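Long-range contacts in Ent-copalyl diphosphate synthase (Streptomyces platensis, PDB 5BP8), which is a bacterial member of the class II terpene cyclase family, a largely alpha-helical protein with a C-terminal part related to squalene-hopene cyclase: residues A[177-181]-A[196-202]; A[16-20]-A[278-284]; A[352-356]-A[380-384]; A[445-451]-A[491-495]. Residues are numbered along the deposited sequence.

Interaction 1: residues A[177-181]-A[196-202]; sequences REMTE and VTRDGTR
Two arginines, one from each segment, tie the C-terminal end of a helix to a loop. Segment 177-181 continues a helix through M179; T180 (phi/psi -78/6) is the first residue to leave helical values, and a backbone bond from E181 N to E178 O (3.1 Å) closes this turn. The CA atoms lie nearest at R177–V196 (6.0 Å) and T180–R202 (5.6 Å). R202, with the largest buried area, takes left-handed backbone angles (60/27). Its m, m, t side chain leaves the CA sideways and then bends in, so that R202 NH1 donates to T180 OG1 (3.0 Å) at the guanidinium edge. T180, chi1 p, points toward the loop, and its hydroxyl is also bonded to V176 O. R177 reaches out with m, t, t angles to donate from NE to V196 O (2.9 Å), while R177 CG rests 4.0 Å from V196 CG1. Water 1 donates to E181 OE2 (2.8 Å) and accepts from R202 NH2 (3.2 Å). These bonds join the end of helix 171-179 to helix 193-196 and its following loop. L185, in the intervening loop, touches T180 and V196, while R177 also touches S133 of helix 127-144.

Interaction 2: residues A[16-20]-A[278-284]; sequences LAATV and YEAPAAL
L16 and V20, one turn apart on the N-terminal helix, pack against the start of helix 282-291; the segments are 258 residues apart at their closest ends. Segment 16-20 is helical throughout, with V20 N bonded to L16 O (2.9 Å). Segment 278-284 runs extended from Y278 (phi/psi -164/166) to P281 (-61/134), which occupies the N-cap position; helix begins at A282, and L284 N donates to P281 O (3.0 Å). Nearest CA pairs are L16–P281 (7.0 Å) and V20–L284 (6.3 Å). L16 adopts the m, t rotamer, which sends CD1 to Y278 CD1 (3.5 Å) and CD2 to L284 CD1 (3.8 Å), while its CB meets P281 CD at 3.7 Å. The contact brings helix 7-20 onto the C-terminal half of the chain, consistent with the class II terpene cyclase plan in which the first helix belongs to the same helical barrel as the C-terminal part. V20, chi1 t, places CG2 3.6 Å from P281 CB and 3.6 Å from L284 CD2, and CG1 4.2 Å from A283 CB. L284, also m, t, starts sideways but its tip comes nearer, bringing CD2 to 4.1 Å from T19 CG2; T19, chi1 m, turns its hydroxyl back to L15 O. Y278, chi1 p with chi2 near 90°, has its OH hydrogen-bonded to H320, while L16 and Y278 both touch L271 of helix 260-274.

Interaction 3: residues A[352-356]-A[380-384]; sequences NAHIL and ISDWL
Both segments are helical from end to end and run roughly antiparallel: their axes approach to 10.0 Å, with 148° between N-to-C directions and a signed crossing angle of -148°. L356 N bonds to N352 O and L384 N to I380 O, each at 2.8 Å. The nearest CA pairs are N352–I380 (6.5 Å) and A353–L384 (7.4 Å). I380, rotamer m, t, packs against the other helix: its CG2 lies 3.4 Å from N352 O and 3.9 Å from L356 CB, and its CD1 reaches I355 CG2 at 3.6 Å. Helices 349-365 and 370-386 are consecutive, forming an alpha-hairpin like those from which the alpha/alpha-barrels of the squalene-hopene cyclase family are built. L384, also m, t, sets CD1 4.0 Å from L356 CD2 and 3.9 Å from A353 CA; L356 (t, p) turns CD2 to within 4.0 Å of S381 OG, whose hydroxyl is bonded to I377 O. N352 (chi1 m) has CB 4.1 Å from L384 CD2 and ND2 3.7 Å from W383 CZ3, with its amide bonded to F338 N and S348 O. Beyond reach of 380-384, H354 bonds through ND1 to D308.

Interaction 4: residues A[445-451]-A[491-495]; sequences WQGTTEE and YPGLW
One carboxylate, that of E450, gathers an indole and two waters between the segments. Its t, t side chain extends from the first turn of a helix, so that W495 NE1 donates to E450 OE2 (2.9 Å), an oxygen also bonded to Y454 and H399. Water 3 donates to E450 OE1 (2.9 Å) and P492 O (2.8 Å); water 2 bonds to those oxygens (2.7 Å to E450 OE1, 2.9 Å to P492 O) and accepts from L494 N (3.0 Å). T448 N-caps helix 449-461, its OG1 accepting from E451 N at 3.0 Å. Segment 491-495 is non-helical and ends in a classic beta bulge, where L494 and W495 both face Y501 across a two-stranded antiparallel hairpin. The nearest CA pair is T449–Y491 (7.2 Å). L494, rotamer m, t, lies between W445 and the two glutamates: CD2 is 3.7 Å from W445 CZ3, and CD1 is 3.6 Å from both E450 OE1 and E451 OE1. P492 CG meets T448 CG2 at 3.9 Å.

Along the chain, interaction 1 is nested within the loop closed by interaction 2, and interactions 3 and 4 follow in series. None touches another. Interaction 1 stands apart: its centre is 35 to 41 Å from the other three, and it lies across the chain's centre from interaction 4. Interactions 3 and 4 have centres 25 Å apart but nearest atoms only about 6 Å apart. Y404 links them, meeting H354 of segment 352-356 and the W495 ring. H354 also bonds D308, part of the Asp-X-Asp-Asp sequence that marks class II terpene cyclases, so these two contacts probably flank the active site. Interaction 2 approaches interaction 4 to about 12 Å between nearest atoms.

Interaction 1: residues A[177-181]-A[196-202]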
loop_
_atom_site.group_PDB
_atom_site.type_symbol
_atom_site.label_atom_id
_atom_site.label_comp_id
_atom_site.label_asym_id
_atom_site.label_seq_id
_atom_site.Cartn_x
_atom_site.Cartn_y
_atom_site.Cartn_z
ATOM N N ARG A 177 10.459 -6.504 21.383
ATOM C CA ARG A 177 10.264 -5.645 22.543
ATOM C C ARG A 177 11.467 -5.704 23.507
ATOM O O ARG A 177 11.937 -4.672 23.976
ATOM C CB ARG A 177 8.977 -6.017 23.271
ATOM C CG ARG A 177 7.746 -5.539 22.531
ATOM C CD ARG A 177 6.483 -6.077 23.162
ATOM N NE ARG A 177 5.294 -5.395 22.646
ATOM C CZ ARG A 177 4.042 -5.801 22.833
ATOM N NH1 ARG A 177 3.794 -6.928 23.508
ATOM N NH2 ARG A 177 3.027 -5.089 22.333
ATOM N N GLU A 178 11.971 -6.890 23.789
ATOM C CA GLU A 178 13.107 -6.977 24.675
ATOM C C GLU A 178 14.343 -6.347 24.016
ATOM O O GLU A 178 15.062 -5.578 24.655
ATOM C CB GLU A 178 13.384 -8.415 25.114
ATOM C CG GLU A 178 14.528 -8.437 26.122
ATOM C CD GLU A 178 14.838 -9.806 26.687
ATOM O OE1 GLU A 178 14.184 -10.802 26.282
ATOM O OE2 GLU A 178 15.760 -9.861 27.544
HETATM N N MSE A 179 14.575 -6.649 22.738
HETATM C CA MSE A 179 15.738 -6.089 22.045
HETATM C C MSE A 179 15.730 -4.576 22.084
HETATM O O MSE A 179 16.769 -3.963 22.281
HETATM C CB MSE A 179 15.882 -6.589 20.601
HETATM C CG MSE A 179 17.220 -6.147 19.981
HETATM SE SE MSE A 179 17.200 -6.266 18.016
HETATM C CE MSE A 179 16.125 -4.659 17.626
ATOM N N THR A 180 14.564 -3.955 21.896
ATOM C CA THR A 180 14.473 -2.501 21.800
ATOM C C THR A 180 14.543 -1.762 23.154
ATOM O O THR A 180 14.424 -0.538 23.195
ATOM C CB THR A 180 13.259 -2.037 20.934
ATOM O OG1 THR A 180 12.046 -2.617 21.416
ATOM C CG2 THR A 180 13.451 -2.461 19.496
ATOM N N GLU A 181 14.803 -2.492 24.238
ATOM C CA GLU A 181 15.270 -1.876 25.480
ATOM C C GLU A 181 16.758 -1.499 25.397
ATOM O O GLU A 181 17.227 -0.628 26.142
ATOM C CB GLU A 181 15.021 -2.812 26.661
ATOM C CG GLU A 181 13.536 -3.136 26.833
ATOM C CD GLU A 181 13.249 -4.210 27.862
ATOM O OE1 GLU A 181 14.157 -4.579 28.651
ATOM O OE2 GLU A 181 12.100 -4.702 27.873
ATOM N N VAL A 196 4.852 -2.407 18.797
ATOM C CA VAL A 196 5.890 -2.614 19.768
ATOM C C VAL A 196 5.503 -1.984 21.104
ATOM O O VAL A 196 5.684 -2.610 22.154
ATOM C CB VAL A 196 7.228 -2.050 19.249
ATOM C CG1 VAL A 196 8.333 -2.268 20.254
ATOM C CG2 VAL A 196 7.589 -2.700 17.911
ATOM N N THR A 197 4.943 -0.783 21.060
ATOM C CA THR A 197 4.572 -0.056 22.248
ATOM C C THR A 197 3.455 0.911 21.956
ATOM O O THR A 197 3.427 1.486 20.882
ATOM C CB THR A 197 5.771 0.736 22.853
ATOM O OG1 THR A 197 5.349 1.406 24.065
ATOM C CG2 THR A 197 6.320 1.756 21.889
ATOM N N ARG A 198 2.550 1.082 22.922
ATOM C CA ARG A 198 1.477 2.055 22.807
ATOM C C ARG A 198 1.954 3.461 23.093
ATOM O O ARG A 198 1.275 4.426 22.736
ATOM C CB ARG A 198 0.341 1.727 23.795
ATOM C CG ARG A 198 -0.326 0.402 23.508
ATOM C CD ARG A 198 -1.392 0.129 24.543
ATOM N NE ARG A 198 -2.454 1.112 24.441
ATOM C CZ ARG A 198 -3.587 0.940 23.760
ATOM N NH1 ARG A 198 -3.833 -0.175 23.070
ATOM N NH2 ARG A 198 -4.482 1.902 23.753
ATOM N N ASP A 199 3.085 3.569 23.794
ATOM C CA ASP A 199 3.593 4.840 24.269
ATOM C C ASP A 199 5.075 4.675 24.536
ATOM O O ASP A 199 5.471 4.159 25.562
ATOM C CB ASP A 199 2.842 5.266 25.542
ATOM C CG ASP A 199 3.265 6.613 26.064
ATOM O OD1 ASP A 199 4.368 7.094 25.738
ATOM O OD2 ASP A 199 2.491 7.202 26.872
ATOM N N GLY A 200 5.887 5.061 23.572
ATOM C CA GLY A 200 7.336 4.933 23.687
ATOM C C GLY A 200 8.015 5.201 22.370
ATOM O O GLY A 200 7.359 5.377 21.356
ATOM N N THR A 201 9.341 5.279 22.382
ATOM C CA THR A 201 10.080 5.737 21.194
ATOM C C THR A 201 10.924 4.632 20.590
ATOM O O THR A 201 10.979 4.493 19.360
ATOM C CB THR A 201 10.957 6.944 21.547
ATOM O OG1 THR A 201 11.795 6.620 22.670
ATOM C CG2 THR A 201 10.049 8.112 21.939
ATOM N N ARG A 202 11.625 3.862 21.433
ATOM C CA ARG A 202 12.305 2.634 20.954
ATOM C C ARG A 202 13.368 2.856 19.858
ATOM O O ARG A 202 13.682 1.950 19.051
ATOM C CB ARG A 202 11.279 1.627 20.443
ATOM C CG ARG A 202 10.181 1.293 21.426
ATOM C CD ARG A 202 10.673 0.254 22.390
ATOM N NE ARG A 202 9.806 0.065 23.530
ATOM C CZ ARG A 202 9.751 -1.046 24.241
ATOM N NH1 ARG A 202 10.496 -2.098 23.913
ATOM N NH2 ARG A 202 8.928 -1.112 25.270
HETATM O O HOH W 1 9.819 -3.891 26.546
#

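Interaction 2: residues A[16-20]-A[278-284]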
loop_
_atom_site.group_PDB
_atom_site.type_symbol
_atom_site.label_atom_id
_atom_site.label_comp_id
_atom_site.label_asym_id
_atom_site.label_seq_id
_atom_site.Cartn_x
_atom_site.Cartn_y
_atom_site.Cartn_z
ATOM N N LEU A 16 -0.841 15.975 -13.842
ATOM C CA LEU A 16 0.516 16.382 -13.464
ATOM C C LEU A 16 0.476 17.583 -12.539
ATOM O O LEU A 16 1.185 17.639 -11.523
ATOM C CB LEU A 16 1.366 16.634 -14.704
ATOM C CG LEU A 16 1.740 15.370 -15.492
ATOM C CD1 LEU A 16 2.278 15.746 -16.858
ATOM C CD2 LEU A 16 2.763 14.535 -14.727
ATOM N N ALA A 17 -0.378 18.543 -12.852
ATOM C CA ALA A 17 -0.476 19.750 -12.064
ATOM C C ALA A 17 -1.006 19.457 -10.659
ATOM O O ALA A 17 -0.540 20.043 -9.677
ATOM C CB ALA A 17 -1.359 20.784 -12.756
ATOM N N ALA A 18 -1.992 18.575 -10.575
ATOM C CA ALA A 18 -2.578 18.240 -9.283
ATOM C C ALA A 18 -1.546 17.515 -8.418
ATOM O O ALA A 18 -1.475 17.760 -7.218
ATOM C CB ALA A 18 -3.817 17.397 -9.447
ATOM N N THR A 19 -0.757 16.650 -9.045
ATOM C CA THR A 19 0.307 15.954 -8.363
ATOM C C THR A 19 1.365 16.916 -7.837
ATOM O O THR A 19 1.786 16.834 -6.673
ATOM C CB THR A 19 0.915 14.879 -9.273
ATOM O OG1 THR A 19 -0.137 14.024 -9.762
ATOM C CG2 THR A 19 1.931 14.057 -8.506
ATOM N N VAL A 20 1.769 17.886 -8.663
ATOM C CA VAL A 20 2.682 18.918 -8.204
ATOM C C VAL A 20 2.144 19.635 -6.963
ATOM O O VAL A 20 2.885 19.939 -6.036
ATOM C CB VAL A 20 2.951 19.970 -9.325
ATOM C CG1 VAL A 20 3.607 21.208 -8.754
ATOM C CG2 VAL A 20 3.820 19.358 -10.402
ATOM N N TYR A 278 2.747 15.543 -23.311
ATOM C CA TYR A 278 2.684 16.447 -22.182
ATOM C C TYR A 278 4.096 16.860 -21.895
ATOM O O TYR A 278 5.052 16.243 -22.392
ATOM C CB TYR A 278 2.120 15.750 -20.933
ATOM C CG TYR A 278 2.929 14.552 -20.550
ATOM C CD1 TYR A 278 4.011 14.660 -19.670
ATOM C CD2 TYR A 278 2.636 13.311 -21.084
ATOM C CE1 TYR A 278 4.765 13.554 -19.329
ATOM C CE2 TYR A 278 3.379 12.201 -20.750
ATOM C CZ TYR A 278 4.445 12.328 -19.885
ATOM O OH TYR A 278 5.165 11.205 -19.581
ATOM N N GLU A 279 4.215 17.904 -21.089
ATOM C CA GLU A 279 5.479 18.310 -20.518
ATOM C C GLU A 279 5.441 17.999 -19.010
ATOM O O GLU A 279 4.589 18.530 -18.273
ATOM C CB GLU A 279 5.679 19.799 -20.790
ATOM C CG GLU A 279 6.949 20.394 -20.215
ATOM C CD GLU A 279 8.211 19.886 -20.883
ATOM O OE1 GLU A 279 8.133 19.294 -21.985
ATOM O OE2 GLU A 279 9.297 20.104 -20.305
ATOM N N ALA A 280 6.347 17.140 -18.545
ATOM C CA ALA A 280 6.483 16.886 -17.106
ATOM C C ALA A 280 6.881 18.181 -16.425
ATOM O O ALA A 280 7.859 18.832 -16.845
ATOM C CB ALA A 280 7.520 15.817 -16.819
ATOM N N PRO A 281 6.110 18.591 -15.403
ATOM C CA PRO A 281 6.527 19.760 -14.662
ATOM C C PRO A 281 7.887 19.502 -14.018
ATOM O O PRO A 281 8.122 18.433 -13.430
ATOM C CB PRO A 281 5.432 19.918 -13.591
ATOM C CG PRO A 281 4.243 19.236 -14.158
ATOM C CD PRO A 281 4.793 18.089 -14.942
ATOM N N ALA A 282 8.778 20.477 -14.150
ATOM C CA ALA A 282 10.104 20.390 -13.566
ATOM C C ALA A 282 10.062 20.081 -12.079
ATOM O O ALA A 282 10.959 19.425 -11.575
ATOM C CB ALA A 282 10.857 21.693 -13.798
ATOM N N ALA A 283 9.050 20.589 -11.376
ATOM C CA ALA A 283 8.946 20.394 -9.947
ATOM C C ALA A 283 8.890 18.910 -9.579
ATOM O O ALA A 283 9.422 18.537 -8.535
ATOM C CB ALA A 283 7.732 21.130 -9.365
ATOM N N LEU A 284 8.264 18.069 -10.407
ATOM C CA LEU A 284 8.206 16.635 -10.084
ATOM C C LEU A 284 9.583 16.027 -10.228
ATOM O O LEU A 284 10.016 15.260 -9.374
ATOM C CB LEU A 284 7.226 15.861 -10.965
ATOM C CG LEU A 284 5.753 16.230 -10.806
ATOM C CD1 LEU A 284 4.905 15.277 -11.623
ATOM C CD2 LEU A 284 5.326 16.245 -9.345
#

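Interaction 3: residues A[352-356]-A[380-384]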
loop_
_atom_site.group_PDB
_atom_site.type_symbol
_atom_site.label_atom_id
_atom_site.label_comp_id
_atom_site.label_asym_id
_atom_site.label_seq_id
_atom_site.Cartn_x
_atom_site.Cartn_y
_atom_site.Cartn_z
ATOM N N ASN A 352 11.455 -6.771 -9.088
ATOM C CA ASN A 352 12.364 -7.231 -10.137
ATOM C C ASN A 352 11.950 -6.762 -11.516
ATOM O O ASN A 352 12.808 -6.349 -12.304
ATOM C CB ASN A 352 12.554 -8.736 -10.063
ATOM C CG ASN A 352 13.556 -9.129 -8.992
ATOM O OD1 ASN A 352 14.768 -9.295 -9.270
ATOM N ND2 ASN A 352 13.088 -9.238 -7.757
ATOM N N ALA A 353 10.643 -6.787 -11.805
ATOM C CA ALA A 353 10.119 -6.139 -13.019
ATOM C C ALA A 353 10.538 -4.680 -13.138
ATOM O O ALA A 353 10.996 -4.243 -14.211
ATOM C CB ALA A 353 8.596 -6.261 -13.101
ATOM N N HIS A 354 10.391 -3.903 -12.054
ATOM C CA HIS A 354 10.716 -2.495 -12.109
ATOM C C HIS A 354 12.238 -2.257 -12.261
ATOM O O HIS A 354 12.669 -1.324 -12.958
ATOM C CB HIS A 354 10.082 -1.753 -10.903
ATOM C CG HIS A 354 8.585 -1.761 -10.949
ATOM N ND1 HIS A 354 7.787 -1.736 -9.820
ATOM C CD2 HIS A 354 7.740 -1.817 -12.003
ATOM C CE1 HIS A 354 6.520 -1.786 -10.184
ATOM N NE2 HIS A 354 6.462 -1.845 -11.501
ATOM N N ILE A 355 13.030 -3.133 -11.669
ATOM C CA ILE A 355 14.475 -3.088 -11.838
ATOM C C ILE A 355 14.851 -3.430 -13.280
ATOM O O ILE A 355 15.714 -2.771 -13.862
ATOM C CB ILE A 355 15.192 -3.987 -10.817
ATOM C CG1 ILE A 355 15.001 -3.365 -9.433
ATOM C CG2 ILE A 355 16.700 -4.045 -11.076
ATOM C CD1 ILE A 355 15.304 -4.284 -8.297
ATOM N N LEU A 356 14.172 -4.400 -13.859
ATOM C CA LEU A 356 14.390 -4.711 -15.279
ATOM C C LEU A 356 14.128 -3.494 -16.163
ATOM O O LEU A 356 14.912 -3.209 -17.099
ATOM C CB LEU A 356 13.562 -5.905 -15.706
ATOM C CG LEU A 356 13.632 -6.316 -17.181
ATOM C CD1 LEU A 356 15.062 -6.621 -17.563
ATOM C CD2 LEU A 356 12.775 -7.512 -17.464
ATOM N N ILE A 380 17.566 -11.209 -14.429
ATOM C CA ILE A 380 16.234 -10.825 -13.901
ATOM C C ILE A 380 15.182 -11.392 -14.856
ATOM O O ILE A 380 14.156 -11.942 -14.440
ATOM C CB ILE A 380 16.047 -9.299 -13.839
ATOM C CG1 ILE A 380 16.968 -8.674 -12.794
ATOM C CG2 ILE A 380 14.586 -8.962 -13.513
ATOM C CD1 ILE A 380 16.934 -7.171 -12.858
ATOM N N SER A 381 15.448 -11.263 -16.155
ATOM C CA SER A 381 14.663 -11.969 -17.172
ATOM C C SER A 381 14.499 -13.453 -16.865
ATOM O O SER A 381 13.359 -13.927 -16.795
ATOM C CB SER A 381 15.272 -11.790 -18.559
ATOM O OG SER A 381 15.128 -10.448 -18.962
ATOM N N ASP A 382 15.609 -14.175 -16.679
ATOM C CA ASP A 382 15.567 -15.581 -16.226
ATOM C C ASP A 382 14.509 -15.716 -15.141
ATOM O O ASP A 382 13.531 -16.437 -15.294
ATOM C CB ASP A 382 16.891 -16.052 -15.585
ATOM C CG ASP A 382 16.801 -17.499 -15.031
ATOM O OD1 ASP A 382 16.352 -18.416 -15.775
ATOM O OD2 ASP A 382 17.160 -17.721 -13.847
ATOM N N TRP A 383 14.753 -14.990 -14.057
ATOM C CA TRP A 383 14.035 -15.153 -12.815
ATOM C C TRP A 383 12.537 -14.848 -12.953
ATOM O O TRP A 383 11.716 -15.602 -12.425
ATOM C CB TRP A 383 14.669 -14.254 -11.753
ATOM C CG TRP A 383 14.171 -14.483 -10.401
ATOM C CD1 TRP A 383 14.568 -15.427 -9.519
ATOM C CD2 TRP A 383 13.141 -13.729 -9.754
ATOM N NE1 TRP A 383 13.863 -15.308 -8.351
ATOM C CE2 TRP A 383 12.968 -14.276 -8.477
ATOM C CE3 TRP A 383 12.354 -12.648 -10.147
ATOM C CZ2 TRP A 383 12.038 -13.768 -7.563
ATOM C CZ3 TRP A 383 11.424 -12.139 -9.234
ATOM C CH2 TRP A 383 11.275 -12.710 -7.974
ATOM N N LEU A 384 12.184 -13.759 -13.633
ATOM C CA LEU A 384 10.764 -13.419 -13.830
ATOM C C LEU A 384 10.055 -14.490 -14.617
ATOM O O LEU A 384 8.960 -14.914 -14.278
ATOM C CB LEU A 384 10.590 -12.085 -14.535
ATOM C CG LEU A 384 10.940 -10.846 -13.708
ATOM C CD1 LEU A 384 10.936 -9.635 -14.611
ATOM C CD2 LEU A 384 9.919 -10.693 -12.592
#

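Interaction 4: residues A[445-451]-A[491-495]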
loop_
_atom_site.group_PDB
_atom_site.type_symbol
_atom_site.label_atom_id
_atom_site.label_comp_id
_atom_site.label_asym_id
_atom_site.label_seq_id
_atom_site.Cartn_x
_atom_site.Cartn_y
_atom_site.Cartn_z
ATOM N N TRP A 445 -11.751 -9.233 -6.228
ATOM C CA TRP A 445 -12.985 -9.400 -5.441
ATOM C C TRP A 445 -14.206 -8.779 -6.145
ATOM O O TRP A 445 -15.350 -9.144 -5.872
ATOM C CB TRP A 445 -12.791 -8.784 -4.075
ATOM C CG TRP A 445 -11.818 -9.497 -3.222
ATOM C CD1 TRP A 445 -11.858 -10.809 -2.868
ATOM C CD2 TRP A 445 -10.639 -8.961 -2.623
ATOM N NE1 TRP A 445 -10.797 -11.127 -2.070
ATOM C CE2 TRP A 445 -10.024 -10.012 -1.901
ATOM C CE3 TRP A 445 -10.032 -7.701 -2.633
ATOM C CZ2 TRP A 445 -8.840 -9.844 -1.184
ATOM C CZ3 TRP A 445 -8.864 -7.518 -1.889
ATOM C CH2 TRP A 445 -8.280 -8.591 -1.176
ATOM N N GLN A 446 -13.953 -7.866 -7.073
ATOM C CA GLN A 446 -14.985 -7.242 -7.881
ATOM C C GLN A 446 -14.242 -6.569 -9.034
ATOM O O GLN A 446 -13.032 -6.376 -8.954
ATOM C CB GLN A 446 -15.702 -6.145 -7.062
ATOM C CG GLN A 446 -14.761 -5.008 -6.700
ATOM C CD GLN A 446 -15.286 -4.102 -5.622
ATOM O OE1 GLN A 446 -14.668 -3.962 -4.562
ATOM N NE2 GLN A 446 -16.447 -3.489 -5.872
ATOM N N GLY A 447 -14.946 -6.154 -10.073
ATOM C CA GLY A 447 -14.327 -5.251 -11.051
ATOM C C GLY A 447 -13.917 -3.936 -10.427
ATOM O O GLY A 447 -14.712 -3.283 -9.716
ATOM N N THR A 448 -12.665 -3.510 -10.675
ATOM C CA THR A 448 -12.195 -2.238 -10.166
ATOM C C THR A 448 -11.566 -1.430 -11.285
ATOM O O THR A 448 -11.086 -1.980 -12.272
ATOM C CB THR A 448 -11.127 -2.398 -9.070
ATOM O OG1 THR A 448 -9.965 -3.070 -9.591
ATOM C CG2 THR A 448 -11.693 -3.187 -7.875
ATOM N N THR A 449 -11.580 -0.135 -11.106
ATOM C CA THR A 449 -10.865 0.789 -12.013
ATOM C C THR A 449 -9.379 0.401 -12.097
ATOM O O THR A 449 -8.833 0.230 -13.218
ATOM C CB THR A 449 -11.012 2.236 -11.508
ATOM O OG1 THR A 449 -12.374 2.658 -11.696
ATOM C CG2 THR A 449 -10.078 3.226 -12.251
ATOM N N GLU A 450 -8.743 0.211 -10.929
ATOM C CA GLU A 450 -7.305 -0.067 -10.916
ATOM C C GLU A 450 -6.967 -1.328 -11.714
ATOM O O GLU A 450 -6.126 -1.309 -12.609
ATOM C CB GLU A 450 -6.800 -0.205 -9.482
ATOM C CG GLU A 450 -5.302 -0.473 -9.379
ATOM C CD GLU A 450 -4.794 -0.587 -7.951
ATOM O OE1 GLU A 450 -5.626 -0.547 -6.997
ATOM O OE2 GLU A 450 -3.564 -0.714 -7.799
ATOM N N GLU A 451 -7.653 -2.432 -11.404
ATOM C CA GLU A 451 -7.286 -3.711 -11.990
ATOM C C GLU A 451 -7.664 -3.794 -13.474
ATOM O O GLU A 451 -6.927 -4.382 -14.280
ATOM C CB GLU A 451 -7.862 -4.874 -11.185
ATOM C CG GLU A 451 -7.380 -4.884 -9.728
ATOM C CD GLU A 451 -8.199 -5.787 -8.830
ATOM O OE1 GLU A 451 -9.308 -5.379 -8.427
ATOM O OE2 GLU A 451 -7.726 -6.892 -8.494
ATOM N N TYR A 491 -12.353 4.059 -4.651
ATOM C CA TYR A 491 -11.399 3.068 -5.164
ATOM C C TYR A 491 -10.997 2.147 -4.010
ATOM O O TYR A 491 -10.582 2.638 -2.961
ATOM C CB TYR A 491 -10.131 3.747 -5.673
ATOM C CG TYR A 491 -10.210 4.511 -6.973
ATOM C CD1 TYR A 491 -11.243 4.336 -7.887
ATOM C CD2 TYR A 491 -9.178 5.381 -7.314
ATOM C CE1 TYR A 491 -11.255 5.028 -9.096
ATOM C CE2 TYR A 491 -9.184 6.075 -8.508
ATOM C CZ TYR A 491 -10.206 5.885 -9.400
ATOM O OH TYR A 491 -10.166 6.569 -10.563
ATOM N N PRO A 492 -11.156 0.835 -4.154
ATOM C CA PRO A 492 -10.781 -0.053 -3.029
ATOM C C PRO A 492 -9.278 -0.097 -2.788
ATOM O O PRO A 492 -8.507 -0.012 -3.742
ATOM C CB PRO A 492 -11.249 -1.421 -3.494
ATOM C CG PRO A 492 -12.230 -1.161 -4.571
ATOM C CD PRO A 492 -11.787 0.084 -5.242
ATOM N N GLY A 493 -8.871 -0.227 -1.533
ATOM C CA GLY A 493 -7.476 -0.417 -1.196
ATOM C C GLY A 493 -7.025 -1.833 -1.515
ATOM O O GLY A 493 -7.650 -2.799 -1.092
ATOM N N LEU A 494 -5.948 -1.948 -2.287
ATOM C CA LEU A 494 -5.393 -3.238 -2.674
ATOM C C LEU A 494 -3.884 -3.363 -2.391
ATOM O O LEU A 494 -3.325 -4.447 -2.501
ATOM C CB LEU A 494 -5.654 -3.479 -4.156
ATOM C CG LEU A 494 -7.116 -3.506 -4.627
ATOM C CD1 LEU A 494 -7.152 -3.681 -6.123
ATOM C CD2 LEU A 494 -7.847 -4.651 -3.961
ATOM N N TRP A 495 -3.234 -2.258 -2.071
ATOM C CA TRP A 495 -1.806 -2.263 -1.777
ATOM C C TRP A 495 -1.541 -2.668 -0.356
ATOM O O TRP A 495 -2.173 -2.134 0.567
ATOM C CB TRP A 495 -1.201 -0.892 -2.048
ATOM C CG TRP A 495 -1.270 -0.497 -3.483
ATOM C CD1 TRP A 495 -2.376 -0.171 -4.191
ATOM C CD2 TRP A 495 -0.164 -0.376 -4.387
ATOM N NE1 TRP A 495 -2.044 0.131 -5.472
ATOM C CE2 TRP A 495 -0.689 0.026 -5.623
ATOM C CE3 TRP A 495 1.210 -0.573 -4.261
ATOM C CZ2 TRP A 495 0.115 0.210 -6.761
ATOM C CZ3 TRP A 495 2.023 -0.391 -5.403
ATOM C CH2 TRP A 495 1.461 0.010 -6.621
HETATM O O HOH W 2 -5.697 0.151 -4.346
HETATM O O HOH W 3 -8.489 -0.265 -6.515
#